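Local coordinates for protection of telomeres protein 1 (Schizosaccharomyces pombe, PDB 5USB) that binds single-stranded telomeric DNA through OB-fold domains such as this one, protects the 3' overhang of the telomere and regulates telomerase and telomere length, at residues R62-H73 with Y101-K112; S4-H12 with V35-F44. The protein carries 1 engineered substitution. All coordinates share one frame; numbering follows the deposited sequence. Where two conformers were deposited one is given.

In the fold
Interaction 1 is mostly buried, and it pairs two parallel strands, 65-69 and 102-106, one side of which meets the bound nucleic acid. Interaction 2 is only partly buried; it joins the loop before strand 14-26 to the end of strand 31-36 and the turn after it, about 6 Å from the nucleic acid at the nearest atoms. Strands 31-36 and 65-69 are neighbours in one sheet, and the two contacts meet where Phe-63 O bonds Thr-36 OG1 and Arg-62 NH1 bonds Phe-44 O. Backbone ladder, apolar core and base recognition characterise the first contact, whereas in the second polar side chains chiefly grip backbone groups of a loop.

Interaction 1: R62-H73 with Y101-K112; sequences RFSIRCILWDEH and YLECILHGDSAK. With nucleotides of chain B.
Arg-62 brings NH1 to the edge of the Tyr-101 ring, while the same nitrogen bonds Phe-44 O. Ile-65 lays CD1 along the backbone of Glu-103 and Cys-104. The parallel ladder runs through Cys-104 N to Arg-66 O, and a water bridges Arg-66 N to Leu-102 O. The Arg-66 guanidinium lies with one face over the base of DA5 of chain B and bonds a thymine base through NH1; alongside it Glu-103, its CG between backbone N and carbonyl carbon (chi1 55°), extends to DG2 of chain B, whose N1 donates to OE1 at 3.2 Å. Cys-67 SG packs on Cys-104 CB (3.7 Å) on the inner side. Ile-68 binds Cys-104 O and Leu-106 N through its backbone, and its side chain runs beside Ile-105. Leu-69 and Leu-106 meet through their CD1 methyls. Trp-70, N bonded to Leu-106 O, has the 5' ribo-guanosine, G1 of chain B, over one ring face and Ile-68 CG2 over the other, with Ile-105 CG2 at its edge. Asp-71 reads G1 with both oxygens: OD1 accepts a hydrogen bond from N1 (2.7 Å) and OD2 one from N2 (2.9 Å), while Gly-108 N (2.9 Å) and His-107 ND1 (3.2 Å) donate to O6. Glu-72 OE2 receives Asp-109 N (2.8 Å) on its syn lone pair. His-73 sets a ring face on Leu-106 CB and gives NE2 to His-107 O at 2.7 Å, from above the carbonyl plane. Strands 65-69 and 102-106 make the parallel pairing that closes an OB-fold barrel, with the telomeric strand, here an RNA/DNA chimera, bound on its outer side.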
# COMPACT_ATOMS: atom_id res chain seq x y z
N ARG A 62 7.90 -9.26 -6.24
CA ARG A 62 8.04 -8.30 -5.13
C ARG A 62 7.61 -6.90 -5.54
O ARG A 62 8.39 -5.95 -5.56
CB ARG A 62 9.48 -8.29 -4.61
CG ARG A 62 10.03 -9.63 -4.24
CD ARG A 62 11.35 -9.43 -3.55
NE ARG A 62 12.14 -10.63 -3.23
CZ ARG A 62 12.24 -11.17 -2.03
NH1 ARG A 62 11.53 -10.67 -1.01
NH2 ARG A 62 13.07 -12.20 -1.83
N PHE A 63 6.31 -6.76 -5.84
CA PHE A 63 5.76 -5.53 -6.40
C PHE A 63 4.66 -4.88 -5.58
O PHE A 63 4.17 -3.83 -5.98
CB PHE A 63 5.21 -5.79 -7.83
CG PHE A 63 6.29 -5.80 -8.90
CD1 PHE A 63 7.04 -6.94 -9.16
CD2 PHE A 63 6.52 -4.67 -9.66
CE1 PHE A 63 8.02 -6.91 -10.13
CE2 PHE A 63 7.48 -4.66 -10.63
CZ PHE A 63 8.22 -5.75 -10.85
N SER A 64 4.26 -5.46 -4.45
CA SER A 64 3.18 -4.89 -3.64
C SER A 64 3.58 -4.89 -2.17
O SER A 64 4.36 -5.73 -1.72
CB SER A 64 1.88 -5.70 -3.82
OG SER A 64 1.56 -5.74 -5.18
N ILE A 65 3.02 -3.95 -1.41
CA ILE A 65 3.28 -3.82 0.02
C ILE A 65 1.96 -3.91 0.79
O ILE A 65 0.95 -3.37 0.35
CB ILE A 65 4.04 -2.52 0.36
CG1 ILE A 65 4.48 -2.57 1.83
CG2 ILE A 65 3.20 -1.26 0.07
CD1 ILE A 65 5.46 -1.49 2.21
N ARG A 66 1.99 -4.62 1.90
CA ARG A 66 0.86 -4.72 2.82
C ARG A 66 0.83 -3.50 3.72
O ARG A 66 1.87 -3.12 4.26
CB ARG A 66 0.97 -5.98 3.67
CG ARG A 66 0.02 -6.05 4.85
CD ARG A 66 0.44 -7.21 5.77
NE ARG A 66 0.22 -8.51 5.17
CZ ARG A 66 0.86 -9.61 5.52
NH1 ARG A 66 1.79 -9.59 6.46
NH2 ARG A 66 0.57 -10.74 4.90
N CYS A 67 -0.34 -2.90 3.90
CA CYS A 67 -0.52 -1.77 4.81
C CYS A 67 -1.53 -2.21 5.84
O CYS A 67 -2.62 -2.64 5.47
CB CYS A 67 -1.00 -0.51 4.08
SG CYS A 67 0.01 -0.07 2.64
N ILE A 68 -1.19 -2.09 7.14
CA ILE A 68 -2.11 -2.40 8.23
C ILE A 68 -2.60 -1.11 8.86
O ILE A 68 -1.80 -0.27 9.28
CB ILE A 68 -1.47 -3.29 9.30
CG1 ILE A 68 -0.81 -4.50 8.64
CG2 ILE A 68 -2.53 -3.69 10.36
CD1 ILE A 68 -1.76 -5.38 7.99
N LEU A 69 -3.94 -0.96 8.94
CA LEU A 69 -4.58 0.24 9.43
C LEU A 69 -5.35 -0.09 10.70
O LEU A 69 -6.16 -1.01 10.71
CB LEU A 69 -5.54 0.80 8.38
CG LEU A 69 -4.96 1.64 7.23
CD1 LEU A 69 -4.01 0.88 6.34
CD2 LEU A 69 -6.08 2.25 6.35
N TRP A 70 -5.06 0.64 11.78
CA TRP A 70 -5.75 0.44 13.05
C TRP A 70 -6.59 1.65 13.42
O TRP A 70 -6.38 2.76 12.93
CB TRP A 70 -4.76 0.20 14.18
CG TRP A 70 -4.25 -1.20 14.31
CD1 TRP A 70 -4.90 -2.27 14.85
CD2 TRP A 70 -2.96 -1.66 13.93
NE1 TRP A 70 -4.11 -3.37 14.83
CE2 TRP A 70 -2.90 -3.03 14.26
CE3 TRP A 70 -1.84 -1.06 13.34
CZ2 TRP A 70 -1.78 -3.80 14.02
CZ3 TRP A 70 -0.74 -1.83 13.10
CH2 TRP A 70 -0.71 -3.20 13.45
N ASP A 71 -7.53 1.41 14.32
CA ASP A 71 -8.25 2.51 15.02
C ASP A 71 -8.89 3.45 14.00
O ASP A 71 -9.58 2.97 13.09
CB ASP A 71 -7.29 3.19 15.98
CG ASP A 71 -6.66 2.24 16.94
OD1 ASP A 71 -5.45 2.38 17.17
OD2 ASP A 71 -7.35 1.32 17.42
N GLU A 72 -8.68 4.77 14.10
CA GLU A 72 -9.39 5.69 13.21
C GLU A 72 -9.08 5.41 11.74
O GLU A 72 -9.92 5.64 10.87
CB GLU A 72 -9.06 7.15 13.55
CG GLU A 72 -7.64 7.64 13.32
CD GLU A 72 -6.69 7.36 14.47
OE1 GLU A 72 -6.98 6.51 15.34
OE2 GLU A 72 -5.63 8.02 14.50
N HIS A 73 -7.89 4.91 11.44
CA HIS A 73 -7.56 4.65 10.04
C HIS A 73 -8.39 3.49 9.50
O HIS A 73 -8.81 3.50 8.34
CB HIS A 73 -6.07 4.34 9.91
CG HIS A 73 -5.19 5.26 10.68
ND1 HIS A 73 -4.90 6.54 10.29
CD2 HIS A 73 -4.55 5.07 11.86
CE1 HIS A 73 -4.09 7.10 11.19
NE2 HIS A 73 -3.87 6.23 12.15
N TYR A 101 9.94 -9.11 5.81
CA TYR A 101 9.32 -8.38 4.71
C TYR A 101 8.90 -6.98 5.15
O TYR A 101 8.49 -6.76 6.29
CB TYR A 101 8.10 -9.13 4.17
CG TYR A 101 8.43 -10.51 3.71
CD1 TYR A 101 9.11 -10.71 2.51
CD2 TYR A 101 8.11 -11.62 4.48
CE1 TYR A 101 9.45 -12.01 2.09
CE2 TYR A 101 8.44 -12.90 4.06
CZ TYR A 101 9.10 -13.08 2.87
OH TYR A 101 9.42 -14.35 2.47
N LEU A 102 9.03 -6.03 4.23
CA LEU A 102 8.58 -4.67 4.44
C LEU A 102 7.06 -4.64 4.57
O LEU A 102 6.34 -5.38 3.89
CB LEU A 102 9.00 -3.81 3.26
CG LEU A 102 10.07 -2.76 3.43
CD1 LEU A 102 10.21 -1.95 2.13
CD2 LEU A 102 9.78 -1.86 4.59
N GLU A 103 6.58 -3.80 5.47
CA GLU A 103 5.16 -3.52 5.54
C GLU A 103 4.98 -2.08 6.00
O GLU A 103 5.91 -1.44 6.49
CB GLU A 103 4.43 -4.51 6.48
CG GLU A 103 5.00 -4.58 7.87
CD GLU A 103 4.25 -5.54 8.79
OE1 GLU A 103 3.22 -6.11 8.38
OE2 GLU A 103 4.71 -5.70 9.95
N CYS A 104 3.79 -1.57 5.76
CA CYS A 104 3.41 -0.22 6.14
C CYS A 104 2.36 -0.29 7.25
O CYS A 104 1.45 -1.11 7.20
CB CYS A 104 2.89 0.52 4.91
SG CYS A 104 2.20 2.12 5.15
N ILE A 105 2.49 0.61 8.23
CA ILE A 105 1.67 0.58 9.43
C ILE A 105 1.08 1.96 9.64
O ILE A 105 1.78 2.97 9.54
CB ILE A 105 2.50 0.17 10.65
CG1 ILE A 105 3.08 -1.23 10.47
CG2 ILE A 105 1.65 0.27 11.87
CD1 ILE A 105 2.07 -2.31 10.26
N LEU A 106 -0.23 1.99 9.94
CA LEU A 106 -0.89 3.22 10.39
C LEU A 106 -1.50 2.94 11.77
O LEU A 106 -2.58 2.36 11.91
CB LEU A 106 -1.93 3.70 9.38
CG LEU A 106 -1.42 4.34 8.10
CD1 LEU A 106 -0.91 3.30 7.14
CD2 LEU A 106 -2.48 5.15 7.44
N HIS A 107 -0.76 3.32 12.80
CA HIS A 107 -1.19 3.15 14.17
C HIS A 107 -2.18 4.25 14.55
O HIS A 107 -2.11 5.37 14.06
CB HIS A 107 0.02 3.22 15.13
CG HIS A 107 0.92 2.02 15.06
ND1 HIS A 107 0.57 0.79 15.57
CD2 HIS A 107 2.20 1.89 14.62
CE1 HIS A 107 1.57 -0.06 15.41
NE2 HIS A 107 2.57 0.59 14.83
N GLY A 108 -3.11 3.92 15.42
CA GLY A 108 -4.00 4.92 15.96
C GLY A 108 -3.18 6.06 16.53
O GLY A 108 -2.19 5.79 17.23
N ASP A 109 -3.54 7.25 16.17
CA ASP A 109 -2.75 8.42 16.54
C ASP A 109 -3.68 9.51 17.09
O ASP A 109 -3.68 10.57 16.56
CB ASP A 109 -1.95 8.93 15.32
CG ASP A 109 -1.00 10.03 15.66
OD1 ASP A 109 -0.71 10.17 16.83
OD2 ASP A 109 -0.49 10.80 14.84
N SER A 110 -4.52 9.22 18.10
CA SER A 110 -5.47 10.27 18.66
C SER A 110 -4.64 11.50 19.18
O SER A 110 -5.10 12.64 19.12
CB SER A 110 -6.41 9.82 19.82
OG SER A 110 -7.26 8.77 19.50
N ALA A 111 -3.45 11.29 19.78
CA ALA A 111 -2.56 12.47 20.11
C ALA A 111 -2.15 13.41 18.89
O ALA A 111 -1.63 14.47 19.09
CB ALA A 111 -1.25 12.07 20.85
N LYS A 112 -2.29 12.88 17.70
CA LYS A 112 -1.93 13.58 16.48
C LYS A 112 -0.47 13.96 16.41
O LYS A 112 -0.12 15.00 15.94
CB LYS A 112 -2.87 14.77 16.25
CG LYS A 112 -4.18 14.35 15.62
CD LYS A 112 -4.00 13.58 14.30
CE LYS A 112 -4.80 12.25 14.20
NZ LYS A 112 -5.30 11.83 12.85
O5' G B 1 2.46 -4.50 20.17
C5' G B 1 1.46 -4.37 19.16
C4' G B 1 0.23 -5.10 19.61
O4' G B 1 -0.86 -4.17 19.81
C3' G B 1 -0.32 -6.12 18.64
O3' G B 1 -1.03 -7.00 19.46
C2' G B 1 -1.26 -5.28 17.75
O2' G B 1 -2.43 -5.81 17.17
C1' G B 1 -1.71 -4.18 18.68
N9 G B 1 -1.60 -2.88 18.04
C8 G B 1 -0.47 -2.31 17.52
N7 G B 1 -0.67 -1.10 17.09
C5 G B 1 -2.00 -0.85 17.36
C6 G B 1 -2.79 0.30 17.11
O6 G B 1 -2.44 1.36 16.60
N1 G B 1 -4.10 0.12 17.53
C2 G B 1 -4.60 -1.02 18.10
N2 G B 1 -5.89 -1.01 18.43
N3 G B 1 -3.87 -2.10 18.35
C4 G B 1 -2.59 -1.95 17.95
P DG B 2 -0.57 -8.48 19.56
OP1 DG B 2 -1.41 -9.12 20.60
OP2 DG B 2 0.89 -8.52 19.66
O5' DG B 2 -1.00 -9.09 18.16
C5' DG B 2 -2.38 -9.18 17.81
C4' DG B 2 -2.48 -9.47 16.33
O4' DG B 2 -2.37 -8.27 15.54
C3' DG B 2 -1.38 -10.36 15.79
O3' DG B 2 -1.77 -11.69 16.10
C2' DG B 2 -1.43 -10.05 14.31
C1' DG B 2 -1.77 -8.57 14.28
N9 DG B 2 -0.62 -7.69 14.12
C8 DG B 2 -0.02 -6.97 15.13
N7 DG B 2 0.98 -6.25 14.72
C5 DG B 2 1.08 -6.54 13.37
C6 DG B 2 1.99 -6.06 12.40
O6 DG B 2 2.91 -5.25 12.54
N1 DG B 2 1.75 -6.62 11.15
C2 DG B 2 0.73 -7.50 10.87
N2 DG B 2 0.64 -7.91 9.60
N3 DG B 2 -0.13 -7.95 11.77
C4 DG B 2 0.10 -7.43 12.99
P DA B 5 0.98 -17.02 3.68
OP1 DA B 5 0.04 -18.07 3.98
OP2 DA B 5 2.38 -17.28 3.48
O5' DA B 5 0.46 -16.27 2.39
C5' DA B 5 -0.90 -15.92 2.28
C4' DA B 5 -1.05 -14.92 1.17
O4' DA B 5 -0.45 -13.67 1.58
C3' DA B 5 -0.34 -15.31 -0.12
O3' DA B 5 -1.08 -14.86 -1.26
C2' DA B 5 1.01 -14.62 0.02
C1' DA B 5 0.67 -13.36 0.78
N9 DA B 5 1.71 -12.88 1.68
C8 DA B 5 2.42 -13.62 2.59
N7 DA B 5 3.25 -12.91 3.30
C5 DA B 5 3.04 -11.61 2.87
C6 DA B 5 3.61 -10.39 3.24
N6 DA B 5 4.55 -10.27 4.18
N1 DA B 5 3.20 -9.28 2.59
C2 DA B 5 2.27 -9.41 1.65
N3 DA B 5 1.65 -10.50 1.21
C4 DA B 5 2.09 -11.58 1.88
O HOH W 1 4.23 -6.37 2.67
O HOH W 2 -7.10 6.52 17.95

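Interaction 2: S4-H12 with V35-F44; sequences SLLSQITPH and VTDYTENELF
Asn-41 and Asp-37 supply most of the polar grip on the loop 4-12. The Asn-41 amide is set by a CG anti to the backbone N (chi1 -169°), and its ND2 gives one bond to Leu-6 O at 2.9 Å and another to Ile-9 O at 3.0 Å, both partners lying in the amide plane. Its OD1 receives Leu-43 N in an Asx turn, so the amide is fixed flat from both ends; a water lies between OD1 and Ile-9 O. An alanine here would remove both N-H donors, is likely to leave the Leu-6 and Ile-9 carbonyls without these mates, and would probably let the Asx turn relax. Asp-37 OD2 takes Leu-6 N at 2.8 Å on its syn side, though 30° out of the carboxylate plane. Thr-39 relays this grip: OG1 donates to Asp-37 OD1 (2.6 Å) and accepts a weak bond from Ser-7 N.

Apolar contacts fill in between. Leu-6 CB meets the edge of the Phe-44 ring, which Asn-41 CB covers over one face, and Leu-6 CD1 reaches the backbone of Thr-36 and Asp-37. Ile-9 CD1 lies at the Phe-44 edge near CZ (4.3 Å). Farther along, Pro-11 CG touches Leu-43 CD1 at 3.5 Å, the two side chains crossing at about a right angle. Helix 129-138 adjoins this region, Arg-134 touching Leu-5 and Thr-39.

Backbone N-H groups of the short turn at residues 6-8 thus meet Asp-37 and Thr-39, while the carbonyls of Leu-6 and, just past the turn, Ile-9 meet Asn-41 ND2; the loop's conformation is probably set by these side chains rather than by strand pairing.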
# COMPACT_ATOMS: atom_id res chain seq x y z
N SER A 4 7.92 9.27 -2.66
CA SER A 4 8.83 8.23 -3.13
C SER A 4 8.09 7.26 -4.04
O SER A 4 6.90 7.03 -3.86
CB SER A 4 9.38 7.40 -1.97
OG SER A 4 10.15 8.16 -1.08
N LEU A 5 8.81 6.63 -4.97
CA LEU A 5 8.31 5.41 -5.57
C LEU A 5 8.45 4.27 -4.56
O LEU A 5 9.32 4.29 -3.68
CB LEU A 5 9.07 5.03 -6.84
CG LEU A 5 8.93 6.09 -7.94
CD1 LEU A 5 9.67 5.60 -9.15
CD2 LEU A 5 7.49 6.44 -8.29
N LEU A 6 7.59 3.25 -4.70
CA LEU A 6 7.66 2.17 -3.72
C LEU A 6 8.98 1.43 -3.80
O LEU A 6 9.42 0.85 -2.81
CB LEU A 6 6.47 1.23 -3.88
CG LEU A 6 5.19 1.78 -3.22
CD1 LEU A 6 4.09 0.75 -3.50
CD2 LEU A 6 5.35 2.03 -1.71
N SER A 7 9.64 1.43 -4.96
CA SER A 7 10.95 0.82 -5.07
C SER A 7 12.01 1.53 -4.24
O SER A 7 13.07 0.94 -3.98
CB SER A 7 11.37 0.82 -6.52
OG SER A 7 11.49 2.15 -6.96
N GLN A 8 11.75 2.76 -3.84
CA GLN A 8 12.70 3.59 -3.10
C GLN A 8 12.49 3.55 -1.60
O GLN A 8 13.35 4.06 -0.85
CB GLN A 8 12.62 5.04 -3.59
CG GLN A 8 12.92 5.19 -5.07
CD GLN A 8 12.61 6.58 -5.60
OE1 GLN A 8 11.62 7.24 -5.21
NE2 GLN A 8 13.47 7.05 -6.51
N ILE A 9 11.39 2.98 -1.11
CA ILE A 9 11.18 3.04 0.32
C ILE A 9 12.01 1.97 1.01
O ILE A 9 12.35 0.92 0.47
CB ILE A 9 9.69 2.94 0.69
CG1 ILE A 9 9.09 1.60 0.34
CG2 ILE A 9 8.91 4.06 0.02
CD1 ILE A 9 7.73 1.43 0.96
N THR A 10 12.40 2.27 2.23
CA THR A 10 13.23 1.38 3.02
C THR A 10 12.58 1.21 4.37
O THR A 10 11.64 1.93 4.73
CB THR A 10 14.64 1.97 3.19
OG1 THR A 10 14.53 3.24 3.83
CG2 THR A 10 15.34 2.12 1.83
N PRO A 11 13.05 0.27 5.16
CA PRO A 11 12.42 0.00 6.45
C PRO A 11 12.68 1.13 7.43
O PRO A 11 13.71 1.80 7.38
CB PRO A 11 13.08 -1.30 6.90
CG PRO A 11 13.67 -1.86 5.66
CD PRO A 11 14.10 -0.72 4.87
N HIS A 12 11.72 1.33 8.33
CA HIS A 12 11.88 2.22 9.48
C HIS A 12 12.10 3.66 9.06
O HIS A 12 12.98 4.38 9.56
CB HIS A 12 13.00 1.68 10.37
CG HIS A 12 12.80 0.25 10.74
ND1 HIS A 12 13.71 -0.73 10.45
CD2 HIS A 12 11.77 -0.36 11.37
CE1 HIS A 12 13.26 -1.89 10.89
NE2 HIS A 12 12.08 -1.69 11.46
N VAL A 35 -1.03 -2.69 -1.77
CA VAL A 35 -0.94 -1.65 -2.79
C VAL A 35 0.34 -1.77 -3.59
O VAL A 35 1.31 -2.40 -3.17
CB VAL A 35 -1.06 -0.26 -2.17
CG1 VAL A 35 -2.27 -0.21 -1.28
CG2 VAL A 35 0.18 0.11 -1.41
N THR A 36 0.31 -1.20 -4.79
CA THR A 36 1.43 -1.25 -5.72
C THR A 36 1.51 0.04 -6.52
O THR A 36 0.49 0.69 -6.77
CB THR A 36 1.27 -2.42 -6.71
OG1 THR A 36 2.44 -2.55 -7.53
CG2 THR A 36 0.13 -2.21 -7.65
N ASP A 37 2.75 0.39 -6.95
CA ASP A 37 2.88 1.38 -8.01
C ASP A 37 3.59 0.79 -9.21
O ASP A 37 4.07 1.53 -10.09
CB ASP A 37 3.55 2.67 -7.51
CG ASP A 37 4.97 2.49 -7.10
OD1 ASP A 37 5.52 1.38 -7.27
OD2 ASP A 37 5.59 3.50 -6.66
N TYR A 38 3.65 -0.54 -9.26
CA TYR A 38 4.29 -1.32 -10.33
C TYR A 38 5.79 -1.04 -10.40
O TYR A 38 6.38 -1.06 -11.48
CB TYR A 38 3.56 -1.07 -11.66
CG TYR A 38 2.21 -1.72 -11.62
CD1 TYR A 38 2.10 -3.08 -11.85
CD2 TYR A 38 1.06 -1.00 -11.30
CE1 TYR A 38 0.91 -3.72 -11.79
CE2 TYR A 38 -0.18 -1.66 -11.23
CZ TYR A 38 -0.21 -3.03 -11.48
OH TYR A 38 -1.38 -3.74 -11.45
N THR A 39 6.41 -0.78 -9.25
CA THR A 39 7.86 -0.74 -9.11
C THR A 39 8.25 -1.78 -8.07
O THR A 39 7.53 -2.03 -7.11
CB THR A 39 8.43 0.67 -8.75
OG1 THR A 39 8.11 1.00 -7.39
CG2 THR A 39 7.90 1.76 -9.70
N GLU A 40 9.39 -2.42 -8.28
CA GLU A 40 9.83 -3.57 -7.49
C GLU A 40 10.66 -3.15 -6.30
O GLU A 40 11.47 -2.23 -6.40
CB GLU A 40 10.64 -4.48 -8.40
CG GLU A 40 11.02 -5.79 -7.87
CD GLU A 40 11.72 -6.60 -8.93
OE1 GLU A 40 11.98 -6.04 -10.02
OE2 GLU A 40 11.96 -7.79 -8.69
N ASN A 41 10.44 -3.81 -5.16
CA ASN A 41 11.23 -3.58 -3.96
C ASN A 41 11.72 -4.90 -3.41
O ASN A 41 10.93 -5.79 -3.16
CB ASN A 41 10.40 -2.85 -2.90
CG ASN A 41 11.22 -2.36 -1.74
OD1 ASN A 41 11.93 -3.12 -1.09
ND2 ASN A 41 11.11 -1.08 -1.47
N GLU A 42 13.04 -5.00 -3.19
CA GLU A 42 13.61 -6.28 -2.82
C GLU A 42 13.13 -6.81 -1.47
O GLU A 42 13.35 -8.00 -1.20
CB GLU A 42 15.15 -6.19 -2.83
CG GLU A 42 15.74 -5.30 -1.78
CD GLU A 42 17.27 -5.35 -1.77
OE1 GLU A 42 17.86 -5.72 -2.81
OE2 GLU A 42 17.87 -5.05 -0.71
N LEU A 43 12.47 -5.99 -0.62
CA LEU A 43 11.95 -6.45 0.66
C LEU A 43 10.44 -6.70 0.65
O LEU A 43 9.89 -7.11 1.66
CB LEU A 43 12.29 -5.46 1.76
CG LEU A 43 13.77 -5.17 1.96
CD1 LEU A 43 13.92 -4.12 2.99
CD2 LEU A 43 14.45 -6.44 2.40
N PHE A 44 9.77 -6.51 -0.49
CA PHE A 44 8.38 -6.90 -0.59
C PHE A 44 8.26 -8.43 -0.70
O PHE A 44 9.18 -9.13 -1.13
CB PHE A 44 7.71 -6.23 -1.80
CG PHE A 44 7.57 -4.72 -1.73
CD1 PHE A 44 7.85 -4.00 -0.59
CD2 PHE A 44 7.13 -4.02 -2.84
CE1 PHE A 44 7.66 -2.62 -0.55
CE2 PHE A 44 6.94 -2.65 -2.79
CZ PHE A 44 7.25 -1.94 -1.65
O HOH W 3 13.70 -1.94 0.43